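Local coordinates for DUF7790 domain-containing protein (PDB 6ULO), which is of unknown function but is probably membrane-anchored and carries a domain with a Rossmann-like fold, at residues 38-42 with 43-47; 92-95 with 96-100; 169-172 with 173-176; 257-261 with 262-266. All coordinates share one frame; numbering follows the deposited sequence. Where two conformers were deposited one is given.

Contact 1: 38-42 with 43-47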
loop_
_atom_site.group_PDB
_atom_site.type_symbol
_atom_site.label_atom_id
_atom_site.label_comp_id
_atom_site.label_asym_id
_atom_site.label_seq_id
_atom_site.Cartn_x
_atom_site.Cartn_y
_atom_site.Cartn_z
ATOM N N THR A 38 -18.571 8.135 1.202
ATOM C CA THR A 38 -18.169 9.483 0.793
ATOM C C THR A 38 -18.136 9.562 -0.723
ATOM O O THR A 38 -18.340 8.570 -1.428
ATOM C CB THR A 38 -16.772 9.866 1.288
ATOM O OG1 THR A 38 -15.792 9.151 0.526
ATOM C CG2 THR A 38 -16.603 9.569 2.767
ATOM N N LYS A 39 -17.811 10.753 -1.233
ATOM C CA LYS A 39 -17.711 10.935 -2.680
ATOM C C LYS A 39 -16.585 10.128 -3.288
ATOM O O LYS A 39 -16.562 9.939 -4.505
ATOM C CB LYS A 39 -17.470 12.406 -3.044
ATOM C CG LYS A 39 -16.123 12.946 -2.581
ATOM C CD LYS A 39 -15.933 14.425 -2.930
ATOM C CE LYS A 39 -14.657 14.979 -2.277
ATOM N NZ LYS A 39 -14.459 16.447 -2.518
ATOM N N TRP A 40 -15.667 9.626 -2.472
ATOM C CA TRP A 40 -14.564 8.834 -3.001
ATOM C C TRP A 40 -14.928 7.382 -3.219
ATOM O O TRP A 40 -14.094 6.622 -3.697
ATOM C CB TRP A 40 -13.349 8.939 -2.080
ATOM C CG TRP A 40 -12.896 10.334 -1.944
ATOM C CD1 TRP A 40 -12.990 11.121 -0.825
ATOM C CD2 TRP A 40 -12.302 11.146 -2.958
ATOM N NE1 TRP A 40 -12.480 12.363 -1.088
ATOM C CE2 TRP A 40 -12.056 12.411 -2.387
ATOM C CE3 TRP A 40 -11.962 10.933 -4.296
ATOM C CZ2 TRP A 40 -11.468 13.462 -3.101
ATOM C CZ3 TRP A 40 -11.367 11.989 -5.011
ATOM C CH2 TRP A 40 -11.138 13.233 -4.411
ATOM N N ASP A 41 -16.136 6.968 -2.848
ATOM C CA ASP A 41 -16.596 5.596 -3.059
ATOM C C ASP A 41 -17.047 5.401 -4.508
ATOM O O ASP A 41 -18.209 5.144 -4.813
ATOM C CB ASP A 41 -17.687 5.246 -2.057
ATOM C CG ASP A 41 -17.124 4.974 -0.690
ATOM O OD1 ASP A 41 -16.375 4.011 -0.562
ATOM O OD2 ASP A 41 -17.402 5.706 0.263
ATOM N N VAL A 42 -16.064 5.514 -5.403
ATOM C CA VAL A 42 -16.232 5.329 -6.844
ATOM C C VAL A 42 -15.055 4.500 -7.334
ATOM O O VAL A 42 -14.021 4.398 -6.668
ATOM C CB VAL A 42 -16.306 6.668 -7.626
ATOM C CG1 VAL A 42 -17.559 7.454 -7.256
ATOM C CG2 VAL A 42 -15.027 7.511 -7.378
ATOM N N GLY A 43 -15.227 3.875 -8.502
ATOM C CA GLY A 43 -14.216 2.946 -8.987
ATOM C C GLY A 43 -12.859 3.587 -9.222
ATOM O O GLY A 43 -11.826 2.922 -9.086
ATOM N N ASP A 44 -12.843 4.884 -9.554
ATOM C CA ASP A 44 -11.591 5.590 -9.831
ATOM C C ASP A 44 -10.608 5.463 -8.669
ATOM O O ASP A 44 -9.392 5.486 -8.859
ATOM C CB ASP A 44 -11.882 7.091 -10.057
ATOM C CG ASP A 44 -13.093 7.366 -10.966
ATOM O OD1 ASP A 44 -12.883 8.078 -11.977
ATOM O OD2 ASP A 44 -14.238 6.904 -10.692
ATOM N N THR A 45 -11.121 5.358 -7.452
ATOM C CA THR A 45 -10.289 5.388 -6.260
ATOM C C THR A 45 -9.553 4.086 -6.017
ATOM O O THR A 45 -8.622 4.060 -5.200
ATOM C CB THR A 45 -11.184 5.711 -5.066
ATOM O OG1 THR A 45 -12.015 6.825 -5.420
ATOM C CG2 THR A 45 -10.380 6.037 -3.813
ATOM N N THR A 46 -9.908 3.017 -6.731
ATOM C CA THR A 46 -9.409 1.676 -6.442
ATOM C C THR A 46 -8.138 1.333 -7.208
ATOM O O THR A 46 -7.666 0.195 -7.121
ATOM C CB THR A 46 -10.468 0.608 -6.757
ATOM O OG1 THR A 46 -10.730 0.578 -8.176
ATOM C CG2 THR A 46 -11.756 0.877 -5.998
ATOM N N VAL A 47 -7.563 2.284 -7.949
ATOM C CA VAL A 47 -6.324 2.046 -8.671
ATOM C C VAL A 47 -5.345 3.167 -8.411
ATOM O O VAL A 47 -5.733 4.317 -8.176
ATOM C CB VAL A 47 -6.508 1.881 -10.194
ATOM C CG1 VAL A 47 -7.271 0.621 -10.504
ATOM C CG2 VAL A 47 -7.157 3.120 -10.802
#
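Thr45 and Trp40 are joined by a short bond: the threonine hydroxyl OG1 donates to the backbone O of Trp40 at 2.7 Å, tilted 21° from that carbonyl's plane. OG1 lies anti to its own carbonyl carbon (chi1 -47°), which turns the hydroxyl back along the chain toward the tryptophan. The backbone N of the same threonine donates to Val42 O at 3.2 Å, approaching from above the carbonyl plane, so Thr45 holds the preceding loop with both backbone and side chain. The backbone bond, three residues back, is of the 3-10 kind and leads into segment 43-45; the hydroxyl bond ties that segment to the loop before it. One residue on, the Thr46 hydroxyl and backbone N both end on Gly43 O, OG1 at 2.7 Å and in the carbonyl plane.

Upstream, residues 38-41 form a type I beta turn tied at three points. Asp41 N reaches Thr38 O, Trp40 N donates to Thr38 OG1 at 3.0 Å in an ST turn, and Thr38 N donates to the anti lone pair of Asp41 OD2 at 2.9 Å. Packing is lighter. Val42 turns its CG2 branch toward both neighbours, 3.5 Å from Asp44 OD2 and 3.7 Å from Thr45 OG1, while Lys39 CG lies over one face of the Trp40 indole, displaced toward its rim.

The whole piece lies in the loop between helices 18-28 and 57-60. Thr45 and Thr46 lean on helix 94-109 through Val96, Ile95 and Ala99, whereas Asp44, Thr46 and Val47 touch helix 139-166.

Contact 2: 92-95 with 96-100; sequences FTQI and VVHAN
Gln94, in the given one of its two conformers, folds its side chain over the ring of His98, one turn further along helix 94-109. From CB the chain runs anti to the backbone N (chi1 -167°) and then bends at chi2 (52°), which brings it back against the imidazole. CG lies 3.5 Å from His98 CE1, and CD keeps the same distance from that atom. OE1 then sits over the centre of the ring, 2.9 Å above its plane; its nearest ring atom is His98 NE2 at 3.0 Å. The same oxygen brushes Val97 CB at 3.7 Å. Amide and ring planes are 39° apart.

Below the side chains the first turn of the helix closes normally: His98 N donates to Gln94 O at 2.9 Å, Ala99 N to Ile95 O, and Val97 N to Thr93 O. Thr93 holds the N-cap position, though its side chain makes no capping bond. Val145 of helix 139-166 packs against both Ile95 and Ala99, and Tyr142 meets the His98 ring edge-to-face.

Chemically, OE1 in this conformer approaches a pi face rather than a ring N-H, and the angle rules out a hydrogen bond to NE2. Where it is populated, this carbonyl-to-face contact would probably favour an electron-poor, protonated imidazole.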
loop_
_atom_site.group_PDB
_atom_site.type_symbol
_atom_site.label_atom_id
_atom_site.label_comp_id
_atom_site.label_asym_id
_atom_site.label_seq_id
_atom_site.Cartn_x
_atom_site.Cartn_y
_atom_site.Cartn_z
ATOM N N PHE A 92 -9.122 4.758 4.261
ATOM C CA PHE A 92 -10.266 5.424 4.855
ATOM C C PHE A 92 -11.489 5.423 3.964
ATOM O O PHE A 92 -12.538 5.909 4.387
ATOM C CB PHE A 92 -9.896 6.860 5.258
ATOM C CG PHE A 92 -10.861 7.504 6.202
ATOM C CD1 PHE A 92 -11.173 6.915 7.408
ATOM C CD2 PHE A 92 -11.420 8.738 5.897
ATOM C CE1 PHE A 92 -12.053 7.538 8.297
ATOM C CE2 PHE A 92 -12.300 9.353 6.776
ATOM C CZ PHE A 92 -12.595 8.746 7.977
ATOM N N THR A 93 -11.387 4.916 2.740
ATOM C CA THR A 93 -12.527 4.865 1.829
ATOM C C THR A 93 -13.012 3.416 1.738
ATOM O O THR A 93 -12.222 2.504 1.446
ATOM C CB THR A 93 -12.152 5.416 0.442
ATOM O OG1 THR A 93 -11.661 6.773 0.571
ATOM C CG2 THR A 93 -13.370 5.432 -0.465
ATOM N N GLN A 94 -14.319 3.209 1.978
ATOM C CA GLN A 94 -14.832 1.846 2.054
ATOM C C GLN A 94 -14.608 1.081 0.753
ATOM O O GLN A 94 -14.300 -0.125 0.791
ATOM C CB GLN A 94 -16.306 1.852 2.446
ATOM C CG GLN A 94 -16.815 0.495 2.845
ATOM C CD GLN A 94 -15.949 -0.190 3.905
ATOM O OE1 GLN A 94 -15.253 -1.160 3.632
ATOM N NE2 GLN A 94 -15.983 0.336 5.124
ATOM N N ILE A 95 -14.716 1.752 -0.401
ATOM C CA ILE A 95 -14.559 1.020 -1.650
ATOM C C ILE A 95 -13.164 0.443 -1.768
ATOM O O ILE A 95 -12.989 -0.637 -2.343
ATOM C CB ILE A 95 -14.962 1.857 -2.884
ATOM C CG1 ILE A 95 -15.248 0.912 -4.079
ATOM C CG2 ILE A 95 -13.862 2.879 -3.286
ATOM C CD1 ILE A 95 -15.729 1.644 -5.347
ATOM N N VAL A 96 -12.151 1.151 -1.254
ATOM C CA VAL A 96 -10.783 0.649 -1.334
ATOM C C VAL A 96 -10.610 -0.579 -0.448
ATOM O O VAL A 96 -10.053 -1.594 -0.869
ATOM C CB VAL A 96 -9.799 1.771 -0.954
ATOM C CG1 VAL A 96 -8.397 1.221 -0.817
ATOM C CG2 VAL A 96 -9.828 2.909 -1.959
ATOM N N VAL A 97 -11.141 -0.520 0.781
ATOM C CA VAL A 97 -11.042 -1.643 1.707
ATOM C C VAL A 97 -11.730 -2.864 1.119
ATOM O O VAL A 97 -11.169 -3.967 1.106
ATOM C CB VAL A 97 -11.595 -1.263 3.103
ATOM C CG1 VAL A 97 -11.501 -2.461 4.055
ATOM C CG2 VAL A 97 -10.840 -0.047 3.685
ATOM N N HIS A 98 -12.913 -2.664 0.540
ATOM C CA HIS A 98 -13.655 -3.794 -0.010
ATOM C C HIS A 98 -13.034 -4.323 -1.291
ATOM O O HIS A 98 -13.003 -5.536 -1.494
ATOM C CB HIS A 98 -15.094 -3.370 -0.242
ATOM C CG HIS A 98 -15.882 -3.349 1.021
ATOM N ND1 HIS A 98 -17.087 -2.699 1.142
ATOM C CD2 HIS A 98 -15.654 -3.959 2.209
ATOM C CE1 HIS A 98 -17.568 -2.903 2.358
ATOM N NE2 HIS A 98 -16.718 -3.667 3.024
ATOM N N ALA A 99 -12.528 -3.439 -2.175
ATOM C CA ALA A 99 -11.880 -3.931 -3.385
ATOM C C ALA A 99 -10.633 -4.723 -3.021
ATOM O O ALA A 99 -10.334 -5.739 -3.651
ATOM C CB ALA A 99 -11.575 -2.779 -4.351
ATOM N N ASN A 100 -9.891 -4.289 -2.002
ATOM C CA ASN A 100 -8.747 -5.078 -1.579
ATOM C C ASN A 100 -9.181 -6.449 -1.058
ATOM O O ASN A 100 -8.471 -7.444 -1.242
ATOM C CB ASN A 100 -7.954 -4.322 -0.515
ATOM C CG ASN A 100 -7.109 -3.203 -1.093
ATOM O OD1 ASN A 100 -6.663 -3.279 -2.258
ATOM N ND2 ASN A 100 -6.844 -2.182 -0.293
#

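Contact 3: 169-172 with 173-176; sequences YKMF and QTDD
Met171 O is gripped from the following turn of chain. Thr174 N donates to it at 2.9 Å, coming from above the carbonyl plane, and the Thr174 hydroxyl lies 3.3 Å from the same Met171 O as a weak bond that is not settled. OG1 of Thr174 also meets a water at 2.8 Å, and that water lies within bonding distance of Tyr169 O. The methionine doubles back as well: CG stands between the backbone N and the carbonyl carbon (chi1 54°), and bends at chi2 and chi3 bring SD round to the N-H of Gln173, two residues on. There Gln173 N makes a weak bond to Met171 SD, 3.4 Å long.

These bonds shape the loop that links helix 139-166 to helix 176-187. Asp175 is the N-cap of the second helix, its OD2 accepting from Gln178 N just past the start.

The packing centres on Gln173. Its extended chain passes over one face of the Phe172 ring in a CH-pi contact, with CG 3.8 Å from the ring centroid and close to the normal. The amide plane is turned 63° from the ring; OE1 is bonded to Asn160 of helix 139-166. Phe172 O is buried here and finds no polar partner. On the exposed side, the extended Lys170 chain runs by Asp175, CD coming within 3.4 Å of OD1. The salt bridge from Lys170 NZ to Asp175 OD1 is long, at 4.0 Å, but a second water bridges NZ and OD2, accepting from Lys170 NZ and donating to Asp175 OD2 at 2.7 Å.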
loop_
_atom_site.group_PDB
_atom_site.type_symbol
_atom_site.label_atom_id
_atom_site.label_comp_id
_atom_site.label_asym_id
_atom_site.label_seq_id
_atom_site.Cartn_x
_atom_site.Cartn_y
_atom_site.Cartn_z
ATOM N N TYR A 169 11.228 -4.760 -15.781
ATOM C CA TYR A 169 11.288 -5.153 -14.386
ATOM C C TYR A 169 10.179 -6.151 -14.088
ATOM O O TYR A 169 9.179 -6.241 -14.801
ATOM C CB TYR A 169 11.182 -3.955 -13.430
ATOM C CG TYR A 169 9.854 -3.231 -13.464
ATOM C CD1 TYR A 169 8.857 -3.501 -12.509
ATOM C CD2 TYR A 169 9.614 -2.230 -14.421
ATOM C CE1 TYR A 169 7.663 -2.804 -12.515
ATOM C CE2 TYR A 169 8.420 -1.547 -14.450
ATOM C CZ TYR A 169 7.442 -1.830 -13.481
ATOM O OH TYR A 169 6.249 -1.127 -13.466
ATOM N N LYS A 170 10.377 -6.897 -13.000
ATOM C CA LYS A 170 9.389 -7.852 -12.495
ATOM C C LYS A 170 8.454 -7.175 -11.512
ATOM O O LYS A 170 8.883 -6.381 -10.661
ATOM C CB LYS A 170 10.109 -8.978 -11.779
ATOM C CG LYS A 170 10.974 -9.843 -12.684
ATOM C CD LYS A 170 11.793 -10.807 -11.806
ATOM C CE LYS A 170 12.603 -11.776 -12.644
ATOM N NZ LYS A 170 13.300 -12.835 -11.858
ATOM N N MET A 171 7.169 -7.545 -11.576
ATOM C CA MET A 171 6.229 -7.149 -10.526
ATOM C C MET A 171 5.201 -8.284 -10.394
ATOM O O MET A 171 5.174 -9.224 -11.200
ATOM C CB MET A 171 5.649 -5.737 -10.797
ATOM C CG MET A 171 5.001 -5.556 -12.174
ATOM S SD MET A 171 3.294 -6.109 -12.288
ATOM C CE MET A 171 2.481 -4.918 -11.234
ATOM N N PHE A 172 4.400 -8.245 -9.317
ATOM C CA PHE A 172 3.648 -9.449 -8.932
ATOM C C PHE A 172 2.615 -9.879 -9.961
ATOM O O PHE A 172 2.160 -11.032 -9.900
ATOM C CB PHE A 172 3.012 -9.291 -7.537
ATOM C CG PHE A 172 1.636 -8.640 -7.530
ATOM C CD1 PHE A 172 0.472 -9.402 -7.386
ATOM C CD2 PHE A 172 1.503 -7.256 -7.605
ATOM C CE1 PHE A 172 -0.772 -8.803 -7.365
ATOM C CE2 PHE A 172 0.257 -6.655 -7.587
ATOM C CZ PHE A 172 -0.896 -7.423 -7.456
ATOM N N GLN A 173 2.204 -8.995 -10.886
ATOM C CA GLN A 173 1.236 -9.383 -11.907
ATOM C C GLN A 173 1.893 -9.974 -13.136
ATOM O O GLN A 173 1.206 -10.579 -13.958
ATOM C CB GLN A 173 0.329 -8.217 -12.337
ATOM C CG GLN A 173 -0.499 -7.674 -11.154
ATOM C CD GLN A 173 -1.096 -6.310 -11.406
ATOM O OE1 GLN A 173 -0.867 -5.709 -12.460
ATOM N NE2 GLN A 173 -1.787 -5.766 -10.403
ATOM N N THR A 174 3.207 -9.833 -13.267
ATOM C CA THR A 174 3.911 -10.216 -14.480
ATOM C C THR A 174 5.057 -11.186 -14.233
ATOM O O THR A 174 5.742 -11.552 -15.196
ATOM C CB THR A 174 4.469 -8.982 -15.226
ATOM O OG1 THR A 174 5.445 -8.334 -14.398
ATOM C CG2 THR A 174 3.389 -7.999 -15.601
ATOM N N ASP A 175 5.278 -11.621 -12.995
ATOM C CA ASP A 175 6.377 -12.520 -12.652
ATOM C C ASP A 175 5.854 -13.631 -11.753
ATOM O O ASP A 175 5.242 -13.359 -10.709
ATOM C CB ASP A 175 7.485 -11.754 -11.925
ATOM C CG ASP A 175 8.633 -12.667 -11.514
ATOM O OD1 ASP A 175 9.367 -13.113 -12.410
ATOM O OD2 ASP A 175 8.778 -12.963 -10.322
ATOM N N ASP A 176 6.103 -14.881 -12.155
ATOM C CA ASP A 176 5.535 -16.017 -11.427
ATOM C C ASP A 176 6.003 -16.057 -9.971
ATOM O O ASP A 176 5.201 -16.336 -9.073
ATOM C CB ASP A 176 5.884 -17.332 -12.134
ATOM C CG ASP A 176 5.125 -17.545 -13.433
ATOM O OD1 ASP A 176 4.048 -16.955 -13.632
ATOM O OD2 ASP A 176 5.624 -18.347 -14.265
HETATM O O HOH W 1 7.947 -9.062 -15.451
HETATM O O HOH W 2 11.387 -13.557 -9.789
#

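Contact 4: 257-261 with 262-266; sequences VRKDL and FPWSP
Lys259 lays its side chain across the indole of Trp264, a cation-pi contact in the loop that connects antiparallel strands 249-255 and 277-282 of the mixed sheet. CE is the atom most squarely over the six-membered ring, 3.5 Å from its centroid and 7° off the normal. NZ of Lys259 follows at 3.9 Å from the same centroid, still over the face but displaced, its nearest carbon being CZ3. The lysine chain gets there because it bends at chi3 (-67°), while its CB stays back near Trp264 NE1. Aliphatic and charged portions thus share one aromatic face.

A separate CH-pi contact forms at Phe262: Leu261 CB covers the rim of one Phe262 face, 3.8 Å from the ring centroid. Phe262 also meets His277 edge-to-face and packs on Leu300 and Met303 of helix 299-306, which places this ring against the body of the protein.

The backbone beneath is drawn tight by Arg258 O, which accepts from both Leu261 N and Phe262 N, the latter at 2.9 Å and in the carbonyl plane. Arg258 itself grips the Asp260 carboxylate side-on, NE to OD1 and NH2 to OD2, each in the guanidinium plane and each on a syn lone pair. Leu261 CD1 lies against one face of that guanidinium, off toward its rim.

A single water ties the two halves together. It donates to Val257 O at 2.8 Å and to Phe262 O at 2.9 Å, and lies in the indole plane to accept a weak bond from Trp264 NE1.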
loop_
_atom_site.group_PDB
_atom_site.type_symbol
_atom_site.label_atom_id
_atom_site.label_comp_id
_atom_site.label_asym_id
_atom_site.label_seq_id
_atom_site.Cartn_x
_atom_site.Cartn_y
_atom_site.Cartn_z
ATOM N N VAL A 257 3.898 18.527 -6.804
ATOM C CA VAL A 257 4.047 19.973 -6.813
ATOM C C VAL A 257 5.535 20.289 -6.880
ATOM O O VAL A 257 6.394 19.440 -6.654
ATOM C CB VAL A 257 3.406 20.630 -5.567
ATOM C CG1 VAL A 257 1.938 20.308 -5.494
ATOM C CG2 VAL A 257 4.099 20.154 -4.321
ATOM N N ARG A 258 5.832 21.555 -7.189
ATOM C CA ARG A 258 7.206 22.048 -7.314
ATOM C C ARG A 258 8.042 21.146 -8.211
ATOM O O ARG A 258 9.128 20.698 -7.849
ATOM C CB ARG A 258 7.874 22.273 -5.952
ATOM C CG ARG A 258 7.276 23.417 -5.127
ATOM C CD ARG A 258 7.404 24.772 -5.843
ATOM N NE ARG A 258 8.773 25.133 -6.227
ATOM C CZ ARG A 258 9.635 25.756 -5.428
ATOM N NH1 ARG A 258 9.306 26.020 -4.172
ATOM N NH2 ARG A 258 10.841 26.084 -5.868
ATOM N N LYS A 259 7.533 20.899 -9.418
ATOM C CA LYS A 259 8.277 20.040 -10.336
ATOM C C LYS A 259 9.596 20.669 -10.786
ATOM O O LYS A 259 10.460 19.943 -11.294
ATOM C CB LYS A 259 7.389 19.684 -11.518
ATOM C CG LYS A 259 7.201 20.824 -12.477
ATOM C CD LYS A 259 5.958 20.608 -13.341
ATOM C CE LYS A 259 6.085 19.445 -14.295
ATOM N NZ LYS A 259 5.258 19.657 -15.555
ATOM N N ASP A 260 9.783 21.987 -10.584
ATOM C CA ASP A 260 11.102 22.587 -10.808
ATOM C C ASP A 260 12.146 21.979 -9.877
ATOM O O ASP A 260 13.294 21.764 -10.277
ATOM C CB ASP A 260 11.055 24.114 -10.653
ATOM C CG ASP A 260 10.625 24.551 -9.255
ATOM O OD1 ASP A 260 9.541 24.097 -8.783
ATOM O OD2 ASP A 260 11.384 25.319 -8.618
ATOM N N LEU A 261 11.774 21.704 -8.622
ATOM C CA LEU A 261 12.686 21.071 -7.674
ATOM C C LEU A 261 12.649 19.558 -7.765
ATOM O O LEU A 261 13.684 18.891 -7.578
ATOM C CB LEU A 261 12.289 21.422 -6.248
ATOM C CG LEU A 261 12.344 22.904 -5.911
ATOM C CD1 LEU A 261 11.892 23.039 -4.447
ATOM C CD2 LEU A 261 13.770 23.461 -6.104
ATOM N N PHE A 262 11.478 19.017 -8.077
ATOM C CA PHE A 262 11.179 17.589 -7.951
ATOM C C PHE A 262 10.535 17.141 -9.260
ATOM O O PHE A 262 9.317 16.946 -9.343
ATOM C CB PHE A 262 10.248 17.353 -6.754
ATOM C CG PHE A 262 10.808 17.842 -5.461
ATOM C CD1 PHE A 262 11.943 17.275 -4.925
ATOM C CD2 PHE A 262 10.214 18.900 -4.786
ATOM C CE1 PHE A 262 12.479 17.739 -3.705
ATOM C CE2 PHE A 262 10.751 19.370 -3.582
ATOM C CZ PHE A 262 11.887 18.794 -3.058
ATOM N N PRO A 263 11.331 16.946 -10.308
ATOM C CA PRO A 263 10.740 16.684 -11.625
ATOM C C PRO A 263 9.974 15.363 -11.645
ATOM O O PRO A 263 10.333 14.392 -10.967
ATOM C CB PRO A 263 11.954 16.663 -12.569
ATOM C CG PRO A 263 13.028 17.459 -11.859
ATOM C CD PRO A 263 12.786 17.186 -10.381
ATOM N N TRP A 264 8.885 15.338 -12.412
ATOM C CA TRP A 264 8.104 14.108 -12.516
ATOM C C TRP A 264 8.887 13.070 -13.305
ATOM O O TRP A 264 9.539 13.378 -14.305
ATOM C CB TRP A 264 6.754 14.389 -13.176
ATOM C CG TRP A 264 5.967 15.371 -12.371
ATOM C CD1 TRP A 264 6.180 15.717 -11.069
ATOM C CD2 TRP A 264 4.885 16.178 -12.830
ATOM N NE1 TRP A 264 5.268 16.654 -10.677
ATOM C CE2 TRP A 264 4.477 16.981 -11.750
ATOM C CE3 TRP A 264 4.239 16.319 -14.065
ATOM C CZ2 TRP A 264 3.429 17.894 -11.849
ATOM C CZ3 TRP A 264 3.199 17.226 -14.168
ATOM C CH2 TRP A 264 2.804 18.010 -13.068
ATOM N N SER A 265 8.840 11.833 -12.856
ATOM C CA SER A 265 9.647 10.798 -13.477
ATOM C C SER A 265 9.296 10.649 -14.952
ATOM O O SER A 265 8.116 10.743 -15.321
ATOM C CB SER A 265 9.389 9.461 -12.780
ATOM O OG SER A 265 9.623 9.604 -11.391
ATOM N N PRO A 266 10.288 10.416 -15.813
ATOM C CA PRO A 266 9.988 10.044 -17.200
ATOM C C PRO A 266 9.009 8.874 -17.242
ATOM O O PRO A 266 9.145 7.885 -16.505
ATOM C CB PRO A 266 11.364 9.652 -17.770
ATOM C CG PRO A 266 12.360 10.199 -16.859
ATOM C CD PRO A 266 11.719 10.317 -15.501
HETATM O O HOH W 3 6.703 17.166 -8.205
#

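How the contacts relate
The four contacts follow one another along the chain without overlapping. Contacts 1 and 2 are neighbours, their centres about 8 Å apart: the loop at 38-42 reaches the first turn of helix 94-109, where Asp41 OD1 probably accepts a hydrogen bond from Ile95 N. Helix 139-166 packs against both, and contact 3 begins shortly after that helix ends, yet its centre lies about 24 Å from that of contact 2. Contact 4 stands apart, about 26 to 30 Å from the others between centres, beyond strand 249-255. Together they sample loops and a helix start around one mixed sheet, consistent with a Rossmann-like alpha/beta fold.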